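Side-chain contacts in putative ABC transporter, periplasmic binding protein, amino acid (Neisseria gonorrhoeae, PDB 2YJP), which binds L-cysteine and probably delivers it to an ABC transporter for import, as a bacterial solute-binding protein of family 3: residues G63-F68 against L209-A214; K86-D91 against V118-A123; A200-R205 against P224-A229. The protein carries 1 engineered substitution. All blocks are in the same frame, centred on the assembly; numbering follows the deposited sequence.

Interaction 1. Residues G63-F68 against L209-A214; sequences GDKPPF and LAHDNA. With CYS (cysteine), chain D.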
loop_
_atom_site.group_PDB
_atom_site.type_symbol
_atom_site.label_atom_id
_atom_site.label_comp_id
_atom_site.label_asym_id
_atom_site.label_seq_id
_atom_site.Cartn_x
_atom_site.Cartn_y
_atom_site.Cartn_z
ATOM N N GLY A 63 -3.190 3.605 8.108
ATOM C CA GLY A 63 -4.012 3.261 9.216
ATOM C C GLY A 63 -5.231 2.426 8.872
ATOM O O GLY A 63 -5.931 1.928 9.794
ATOM N N ASP A 64 -5.562 2.291 7.587
ATOM C CA ASP A 64 -6.865 1.711 7.230
ATOM C C ASP A 64 -6.773 0.883 5.951
ATOM O O ASP A 64 -7.674 0.856 5.140
ATOM C CB ASP A 64 -7.919 2.804 7.065
ATOM C CG ASP A 64 -7.567 3.815 5.940
ATOM O OD1 ASP A 64 -6.420 3.796 5.407
ATOM O OD2 ASP A 64 -8.462 4.645 5.604
ATOM N N LYS A 65 -5.632 0.227 5.754
ATOM C CA LYS A 65 -5.467 -0.612 4.598
ATOM C C LYS A 65 -5.117 -2.060 5.020
ATOM O O LYS A 65 -4.101 -2.640 4.582
ATOM C CB LYS A 65 -4.408 -0.024 3.640
ATOM C CG LYS A 65 -4.524 -0.582 2.219
ATOM C CD LYS A 65 -3.277 -0.258 1.344
ATOM C CE LYS A 65 -3.454 -0.816 -0.020
ATOM N NZ LYS A 65 -2.341 -0.632 -0.985
ATOM N N PRO A 66 -5.964 -2.659 5.854
ATOM C CA PRO A 66 -5.631 -4.026 6.217
ATOM C C PRO A 66 -5.723 -4.903 4.938
ATOM O O PRO A 66 -6.604 -4.703 4.102
ATOM C CB PRO A 66 -6.735 -4.412 7.208
ATOM C CG PRO A 66 -7.943 -3.586 6.772
ATOM C CD PRO A 66 -7.356 -2.293 6.182
ATOM N N PRO A 67 -4.849 -5.902 4.805
ATOM C CA PRO A 67 -3.884 -6.391 5.770
ATOM C C PRO A 67 -2.484 -5.829 5.657
ATOM O O PRO A 67 -1.546 -6.447 6.209
ATOM C CB PRO A 67 -3.798 -7.870 5.421
ATOM C CG PRO A 67 -3.983 -7.866 3.867
ATOM C CD PRO A 67 -4.994 -6.789 3.631
ATOM N N PHE A 68 -2.306 -4.699 4.978
ATOM C CA PHE A 68 -0.976 -4.141 4.751
ATOM C C PHE A 68 -0.503 -3.178 5.844
ATOM O O PHE A 68 0.660 -3.228 6.271
ATOM C CB PHE A 68 -0.949 -3.505 3.349
ATOM C CG PHE A 68 -1.353 -4.491 2.285
ATOM C CD1 PHE A 68 -0.494 -5.511 1.938
ATOM C CD2 PHE A 68 -2.619 -4.474 1.732
ATOM C CE1 PHE A 68 -0.827 -6.479 1.005
ATOM C CE2 PHE A 68 -3.000 -5.445 0.805
ATOM C CZ PHE A 68 -2.059 -6.478 0.450
ATOM N N LEU A 209 -15.649 0.421 -7.281
ATOM C CA LEU A 209 -14.523 1.043 -6.653
ATOM C C LEU A 209 -13.257 0.359 -7.156
ATOM O O LEU A 209 -13.166 -0.866 -7.171
ATOM C CB LEU A 209 -14.662 0.915 -5.141
ATOM C CG LEU A 209 -13.586 1.486 -4.233
ATOM C CD1 LEU A 209 -14.040 1.543 -2.764
ATOM C CD2 LEU A 209 -12.231 0.685 -4.363
ATOM N N ALA A 210 -12.294 1.146 -7.587
ATOM C CA ALA A 210 -11.051 0.612 -8.105
ATOM C C ALA A 210 -9.900 0.845 -7.120
ATOM O O ALA A 210 -9.824 1.915 -6.497
ATOM C CB ALA A 210 -10.742 1.254 -9.443
ATOM N N HIS A 211 -9.015 -0.146 -7.017
ATOM C CA HIS A 211 -7.877 -0.123 -6.061
ATOM C C HIS A 211 -6.953 -1.314 -6.357
ATOM O O HIS A 211 -7.218 -2.097 -7.289
ATOM C CB HIS A 211 -8.402 -0.285 -4.602
ATOM C CG HIS A 211 -7.667 0.545 -3.596
ATOM N ND1 HIS A 211 -6.290 0.591 -3.530
ATOM C CD2 HIS A 211 -8.118 1.353 -2.608
ATOM C CE1 HIS A 211 -5.923 1.391 -2.547
ATOM N NE2 HIS A 211 -7.014 1.864 -1.970
ATOM N N ASP A 212 -5.902 -1.475 -5.537
ATOM C CA ASP A 212 -5.000 -2.620 -5.599
ATOM C C ASP A 212 -5.873 -3.862 -5.501
ATOM O O ASP A 212 -6.704 -3.947 -4.605
ATOM C CB ASP A 212 -3.970 -2.592 -4.407
ATOM C CG ASP A 212 -2.864 -1.548 -4.594
ATOM O OD1 ASP A 212 -2.833 -0.918 -5.682
ATOM O OD2 ASP A 212 -1.996 -1.339 -3.644
ATOM N N ASN A 213 -5.677 -4.855 -6.361
ATOM C CA ASN A 213 -6.577 -6.031 -6.287
ATOM C C ASN A 213 -6.476 -6.821 -4.981
ATOM O O ASN A 213 -7.505 -7.308 -4.461
ATOM C CB ASN A 213 -6.503 -6.961 -7.521
ATOM C CG ASN A 213 -5.070 -7.506 -7.820
ATOM O OD1 ASN A 213 -4.155 -7.516 -6.967
ATOM N ND2 ASN A 213 -4.903 -7.998 -9.063
ATOM N N ALA A 214 -5.260 -6.934 -4.456
ATOM C CA ALA A 214 -5.044 -7.609 -3.201
ATOM C C ALA A 214 -5.855 -6.940 -2.086
ATOM O O ALA A 214 -6.405 -7.602 -1.249
ATOM C CB ALA A 214 -3.505 -7.592 -2.844
HETATM N N CYS D . -0.215 0.706 -3.659
HETATM C CA CYS D . -1.093 1.695 -4.325
HETATM C C CYS D . -0.388 3.051 -4.395
HETATM O O CYS D . 0.803 3.153 -3.969
HETATM C CB CYS D . -2.410 1.876 -3.582
HETATM S SG CYS D . -2.241 2.350 -1.853
HETATM O OXT CYS D . -0.995 4.008 -4.884
#

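Interaction 2. Residues K86-D91 against V118-A123; sequences KDLAKD and VDLILA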
loop_
_atom_site.group_PDB
_atom_site.type_symbol
_atom_site.label_atom_id
_atom_site.label_comp_id
_atom_site.label_asym_id
_atom_site.label_seq_id
_atom_site.Cartn_x
_atom_site.Cartn_y
_atom_site.Cartn_z
ATOM N N LYS A 86 9.050 -2.981 11.504
ATOM C CA LYS A 86 9.537 -3.384 12.831
ATOM C C LYS A 86 10.881 -4.106 12.707
ATOM O O LYS A 86 11.804 -3.896 13.514
ATOM C CB LYS A 86 8.482 -4.226 13.553
ATOM C CG LYS A 86 7.271 -3.369 14.020
ATOM C CD LYS A 86 6.306 -4.124 14.974
ATOM C CE LYS A 86 5.869 -5.449 14.351
ATOM N NZ LYS A 86 4.673 -6.089 14.983
ATOM N N ASP A 87 11.007 -4.880 11.633
ATOM C CA ASP A 87 12.252 -5.570 11.311
ATOM C C ASP A 87 13.403 -4.580 11.040
ATOM O O ASP A 87 14.512 -4.760 11.542
ATOM C CB ASP A 87 12.013 -6.485 10.104
ATOM C CG ASP A 87 11.447 -7.859 10.507
ATOM O OD1 ASP A 87 11.617 -8.240 11.684
ATOM O OD2 ASP A 87 10.878 -8.579 9.629
ATOM N N LEU A 88 13.114 -3.549 10.251
ATOM C CA LEU A 88 14.068 -2.497 9.953
ATOM C C LEU A 88 14.502 -1.763 11.212
ATOM O O LEU A 88 15.694 -1.499 11.380
ATOM C CB LEU A 88 13.479 -1.464 8.981
ATOM C CG LEU A 88 12.990 -1.973 7.659
ATOM C CD1 LEU A 88 12.944 -0.879 6.884
ATOM C CD2 LEU A 88 13.961 -2.503 6.848
ATOM N N ALA A 89 13.547 -1.410 12.077
ATOM C CA ALA A 89 13.869 -0.740 13.358
ATOM C C ALA A 89 14.716 -1.613 14.313
ATOM O O ALA A 89 15.660 -1.121 14.981
ATOM C CB ALA A 89 12.622 -0.259 14.046
ATOM N N LYS A 90 14.366 -2.892 14.403
ATOM C CA LYS A 90 15.167 -3.794 15.181
ATOM C C LYS A 90 16.638 -3.797 14.674
ATOM O O LYS A 90 17.572 -3.727 15.498
ATOM C CB LYS A 90 14.567 -5.209 15.143
ATOM C CG LYS A 90 15.475 -6.234 15.754
ATOM C CD LYS A 90 14.733 -7.513 16.031
ATOM C CE LYS A 90 15.645 -8.676 15.888
ATOM N NZ LYS A 90 17.012 -8.159 16.119
ATOM N N ASP A 91 16.844 -3.875 13.346
ATOM C CA ASP A 91 18.229 -3.936 12.828
ATOM C C ASP A 91 18.925 -2.596 13.016
ATOM O O ASP A 91 20.079 -2.545 13.337
ATOM C CB ASP A 91 18.249 -4.320 11.351
ATOM C CG ASP A 91 17.924 -5.757 11.129
ATOM O OD1 ASP A 91 18.199 -6.544 12.056
ATOM O OD2 ASP A 91 17.378 -6.107 10.044
ATOM N N VAL A 118 8.422 12.229 7.769
ATOM C CA VAL A 118 8.890 10.876 8.017
ATOM C C VAL A 118 10.229 10.593 7.350
ATOM O O VAL A 118 10.636 11.270 6.400
ATOM C CB VAL A 118 7.859 9.783 7.526
ATOM C CG1 VAL A 118 6.464 10.044 8.092
ATOM C CG2 VAL A 118 7.855 9.655 5.964
ATOM N N ASP A 119 10.910 9.561 7.859
ATOM C CA ASP A 119 12.222 9.170 7.350
ATOM C C ASP A 119 12.098 8.193 6.172
ATOM O O ASP A 119 12.970 8.113 5.308
ATOM C CB ASP A 119 13.020 8.521 8.463
ATOM C CG ASP A 119 13.229 9.449 9.657
ATOM O OD1 ASP A 119 13.622 10.613 9.458
ATOM O OD2 ASP A 119 13.018 9.000 10.799
ATOM N N LEU A 120 10.966 7.501 6.126
ATOM C CA LEU A 120 10.775 6.377 5.281
ATOM C C LEU A 120 9.270 6.182 5.096
ATOM O O LEU A 120 8.486 6.391 6.028
ATOM C CB LEU A 120 11.397 5.147 5.939
ATOM C CG LEU A 120 11.187 3.821 5.242
ATOM C CD1 LEU A 120 12.012 3.688 4.062
ATOM C CD2 LEU A 120 11.712 2.741 6.076
ATOM N N ILE A 121 8.881 5.801 3.880
ATOM C CA ILE A 121 7.477 5.483 3.598
ATOM C C ILE A 121 7.385 4.005 3.421
ATOM O O ILE A 121 8.104 3.446 2.573
ATOM C CB ILE A 121 6.943 6.150 2.318
ATOM C CG1 ILE A 121 6.829 7.654 2.547
ATOM C CG2 ILE A 121 5.624 5.456 1.843
ATOM C CD1 ILE A 121 5.730 8.050 3.595
ATOM N N LEU A 122 6.518 3.381 4.231
ATOM C CA LEU A 122 6.140 1.984 4.026
ATOM C C LEU A 122 4.608 1.949 3.981
ATOM O O LEU A 122 3.988 0.997 4.482
ATOM C CB LEU A 122 6.704 1.122 5.154
ATOM C CG LEU A 122 8.151 0.640 4.873
ATOM C CD1 LEU A 122 8.797 -0.045 6.016
ATOM C CD2 LEU A 122 8.222 -0.302 3.602
ATOM N N ALA A 123 3.983 2.978 3.417
ATOM C CA ALA A 123 2.544 2.962 3.231
ATOM C C ALA A 123 2.226 2.305 1.883
ATOM O O ALA A 123 1.900 2.980 0.903
ATOM C CB ALA A 123 1.938 4.371 3.323
#

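Interaction 3. Residues A200-R205 against P224-A229; sequences ALKDGR and PNFEVA. With ZN (zinc ion), chain H; EDO (1,2-ethanediol), chain K.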
loop_
_atom_site.group_PDB
_atom_site.type_symbol
_atom_site.label_atom_id
_atom_site.label_comp_id
_atom_site.label_asym_id
_atom_site.label_seq_id
_atom_site.Cartn_x
_atom_site.Cartn_y
_atom_site.Cartn_z
ATOM N N ALA A 200 -18.351 4.733 1.027
ATOM C CA ALA A 200 -19.181 5.333 -0.003
ATOM C C ALA A 200 -19.702 4.264 -0.957
ATOM O O ALA A 200 -20.744 4.441 -1.597
ATOM C CB ALA A 200 -18.422 6.392 -0.757
ATOM N N LEU A 201 -18.991 3.142 -1.039
ATOM C CA LEU A 201 -19.395 2.089 -1.965
ATOM C C LEU A 201 -20.558 1.335 -1.349
ATOM O O LEU A 201 -21.619 1.132 -2.006
ATOM C CB LEU A 201 -18.210 1.187 -2.351
ATOM C CG LEU A 201 -18.617 -0.028 -3.207
ATOM C CD1 LEU A 201 -18.911 0.387 -4.640
ATOM C CD2 LEU A 201 -17.566 -1.111 -3.116
ATOM N N LYS A 202 -20.409 1.021 -0.052
ATOM C CA LYS A 202 -21.526 0.458 0.736
ATOM C C LYS A 202 -22.781 1.330 0.660
ATOM O O LYS A 202 -23.900 0.796 0.623
ATOM C CB LYS A 202 -21.122 0.218 2.215
ATOM C CG LYS A 202 -20.301 -1.079 2.467
ATOM C CD LYS A 202 -19.335 -0.970 3.625
ATOM C CE LYS A 202 -20.024 -0.838 4.921
ATOM N NZ LYS A 202 -19.118 -0.987 6.110
ATOM N N ASP A 203 -22.609 2.667 0.688
ATOM C CA ASP A 203 -23.742 3.589 0.635
ATOM C C ASP A 203 -24.296 3.811 -0.798
ATOM O O ASP A 203 -25.232 4.576 -0.979
ATOM C CB ASP A 203 -23.348 4.925 1.229
ATOM C CG ASP A 203 -23.100 4.858 2.763
ATOM O OD1 ASP A 203 -23.535 3.909 3.458
ATOM O OD2 ASP A 203 -22.429 5.791 3.295
ATOM N N GLY A 204 -23.705 3.197 -1.820
ATOM C CA GLY A 204 -24.177 3.405 -3.186
ATOM C C GLY A 204 -23.795 4.750 -3.801
ATOM O O GLY A 204 -24.445 5.214 -4.718
ATOM N N ARG A 205 -22.708 5.374 -3.331
ATOM C CA ARG A 205 -22.285 6.637 -3.899
ATOM C C ARG A 205 -21.681 6.456 -5.301
ATOM O O ARG A 205 -21.627 7.399 -6.089
ATOM C CB ARG A 205 -21.337 7.350 -2.929
ATOM C CG ARG A 205 -22.013 8.020 -1.677
ATOM C CD ARG A 205 -22.504 9.426 -2.015
ATOM N NE ARG A 205 -21.561 10.507 -1.673
ATOM C CZ ARG A 205 -21.353 11.597 -2.435
ATOM N NH1 ARG A 205 -21.988 11.748 -3.602
ATOM N NH2 ARG A 205 -20.489 12.541 -2.036
ATOM N N PRO A 224 -19.308 -9.799 1.610
ATOM C CA PRO A 224 -19.639 -10.738 0.546
ATOM C C PRO A 224 -20.798 -10.335 -0.382
ATOM O O PRO A 224 -21.098 -11.060 -1.283
ATOM C CB PRO A 224 -19.903 -12.042 1.302
ATOM C CG PRO A 224 -20.491 -11.548 2.633
ATOM C CD PRO A 224 -19.696 -10.304 2.945
ATOM N N ASN A 225 -21.401 -9.162 -0.210
ATOM C CA ASN A 225 -22.320 -8.677 -1.246
ATOM C C ASN A 225 -21.584 -7.996 -2.400
ATOM O O ASN A 225 -22.197 -7.519 -3.390
ATOM C CB ASN A 225 -23.398 -7.771 -0.630
ATOM C CG ASN A 225 -24.466 -8.568 0.135
ATOM O OD1 ASN A 225 -24.633 -9.770 -0.058
ATOM N ND2 ASN A 225 -25.200 -7.898 0.966
ATOM N N PHE A 226 -20.253 -7.950 -2.279
ATOM C CA PHE A 226 -19.387 -7.437 -3.314
ATOM C C PHE A 226 -18.483 -8.500 -3.906
ATOM O O PHE A 226 -18.116 -9.475 -3.213
ATOM C CB PHE A 226 -18.602 -6.259 -2.766
ATOM C CG PHE A 226 -19.508 -5.128 -2.346
ATOM C CD1 PHE A 226 -19.906 -4.164 -3.285
ATOM C CD2 PHE A 226 -20.027 -5.094 -1.049
ATOM C CE1 PHE A 226 -20.801 -3.135 -2.927
ATOM C CE2 PHE A 226 -20.937 -4.081 -0.650
ATOM C CZ PHE A 226 -21.332 -3.070 -1.594
ATOM N N GLU A 227 -18.168 -8.341 -5.188
ATOM C CA GLU A 227 -17.152 -9.196 -5.799
ATOM C C GLU A 227 -16.150 -8.381 -6.593
ATOM O O GLU A 227 -16.475 -7.291 -7.148
ATOM C CB GLU A 227 -17.782 -10.297 -6.677
ATOM C CG GLU A 227 -18.537 -9.821 -7.912
ATOM C CD GLU A 227 -19.233 -10.951 -8.660
ATOM O OE1 GLU A 227 -19.377 -12.078 -8.152
ATOM O OE2 GLU A 227 -19.716 -10.767 -9.768
ATOM N N VAL A 228 -14.926 -8.907 -6.647
ATOM C CA VAL A 228 -13.903 -8.282 -7.487
ATOM C C VAL A 228 -14.079 -8.816 -8.933
ATOM O O VAL A 228 -13.396 -9.732 -9.384
ATOM C CB VAL A 228 -12.524 -8.444 -6.885
ATOM C CG1 VAL A 228 -11.537 -7.550 -7.667
ATOM C CG2 VAL A 228 -12.541 -8.101 -5.318
ATOM N N ALA A 229 -15.038 -8.239 -9.639
ATOM C CA ALA A 229 -15.455 -8.754 -10.965
ATOM C C ALA A 229 -14.524 -8.378 -12.100
ATOM O O ALA A 229 -14.592 -8.997 -13.158
ATOM C CB ALA A 229 -16.867 -8.358 -11.283
HETATM ZN ZN ZN H . -22.067 5.283 5.737
HETATM C C1 EDO K . -25.136 -2.453 1.948
HETATM O O1 EDO K . -24.385 -2.067 0.756
HETATM C C2 EDO K . -25.691 -3.866 1.745
HETATM O O2 EDO K . -24.888 -4.682 0.860
#

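Interaction 1. Residues G63-F68 against L209-A214
The imidazole of His211 has Lys65 on one flank and the bound cysteine at its edge. Lys65 CE approaches the ring obliquely, 4.2 Å from His211 CE1, while the ligand's CB lies 3.7 Å from His211 CE1 and its SG sits in the ring plane. Two bonds limit the rotation of this imidazole: ND1 receives the backbone N-H of Asp212, only 7° out of the ring plane, and NE2 bonds to Asn194 OD1, which would suit the tautomer protonated at NE2. The second flat group, the phenyl ring of Phe68, presents an edge to Ala214, CZ to CB at 3.8 Å, and Pro67 CG lies over one of its faces, toward the rim.

Between the rings runs the polar link. Lys65 is fully extended (chi1 -161°, with CG anti to the backbone N), and this length carries NZ to within 2.8 Å of Asp212 OD2, where the two side chains cross nearly at right angles. The salt bridge meets the carboxylate from above its plane, tilted 39°. OD2 also accepts from the amino nitrogen of the bound cysteine, N to OD2 2.7 Å, so one oxygen holds both the protein's ammonium group and the ligand's. NZ is bonded to Asn124 OD1 as well and lies 3.1 Å from the ligand's SG, a proximity that could stabilise negative charge on the sulfur. Arg109, Arg131, Thr126, Thr174 and the backbone O of Asn124 add further bonds to the ligand.

An aspartate taking the amino group and arginines elsewhere binding the ligand are typical of amino-acid-binding proteins of this family, and a lysine reaching across to that aspartate is consistent with the closed, ligand-bound cleft between two lobes.

Interaction 2. Residues K86-D91 against V118-A123
Leu88 projects from helix 80-93 toward two leucines of 118-123, and one methyl, CD1, makes both contacts. The side chains of Leu88 and Leu120 cross at about a right angle. They meet through Leu88 CD1 and Leu120 CD2, 3.9 Å apart. Leu122 comes in alongside, its CD1 4.3 Å from the same Leu88 CD1. The end of Leu88 thus lies over Leu120 CD2 and Leu122 CD1, which are themselves 4.0 Å apart, although the exact positions of its two branches are doubtful because the modelled group is distorted.

On the strand side, the chi1 of Leu120 (175°, CG anti to its own backbone nitrogen) extends CG toward the helix, and chi2 (75°) places CD2. Leu120 and Leu122, two residues apart, project to the same side of the chain, and the backbone of both is hydrogen-bonded to Gly60 of the central strand 57-61. That strand is flanked by 99-103 and 120-121 in a parallel sheet of order 2-1-3, and helix 80-93 links strands 57-61 and 99-103 as a beta-alpha-beta crossover, an element of the alpha/beta lobes of periplasmic binding proteins.

Further apolar cover comes from Pro241 and Val243 of strand 237-244, which touch Leu120, and from Met261 of helix 248-264, which touches Leu88. With only 72 Å² buried between the two segments, the leucines depend on these neighbours for much of their enclosure. Asp91, about one turn on from Leu88, faces the same helix 248-264 and is salt-bridged to Arg266, whose charge probably offsets the nearby carboxylate of Glu257; Lys86 bridges to Glu83 within its own helix.

Interaction 3. Residues A200-R205 against P224-A229
Leu201 and Phe226 reach past one another from opposing sides; CG and CD2 of the leucine each lie 3.8 Å from Phe226 CE1, with CG oblique to the ring. Beyond CE1 the far end of the ring reaches the helix backbone, with Phe226 CZ 4.2 Å from Lys202 CA. The lysine chain itself leads away, making a weak, long ion pair with Asp199. The contact packs the end of helix 194-202 against strand 226-230, an edge of the mixed sheet in one alpha/beta lobe. Trp219 of helix 213-222 touches Leu201 and meets the Phe226 ring with planes about 50° apart, while Val149 supports both residues from strand 142-151.

The helix stops in a Schellman motif: Gly204 adopts positive phi (75°), and Arg205 N bonds back to Ala200 O at 2.8 Å. Just before the glycine, Asp203 turns away from the strand and is bound to a zinc ion through OD2 at a rather long 2.5 Å; in a structure of this protein Asp199 and Asp203 bind zinc. A 1,2-ethanediol, probably from the crystallisation liquor, joins the segments: O1, at the Phe226 ring edge, donates to Lys202 O, and O2 accepts from Asn225 ND2.

Overall arrangement
The three contacts are spread along the two-lobed molecule, and interaction 1 forms part of the cysteine site. Interaction 3 adjoins it: their centres are about 14 Å apart, Leu209 CB touches Leu201 CD2 at 4.1 Å, and both reach the same mixed sheet, their segments alternating along the chain. Interaction 2 lies on the opposite side of the chain's centre from interaction 3, about 33 Å between centres, and does not touch interaction 1, whose centre is about 20 Å away. Even so, the side chain of Leu122 is about 11 Å from the bound cysteine. Interactions 2 and 3 each pack a helix against a sheet strand, whereas interaction 1 spans the ligand pocket.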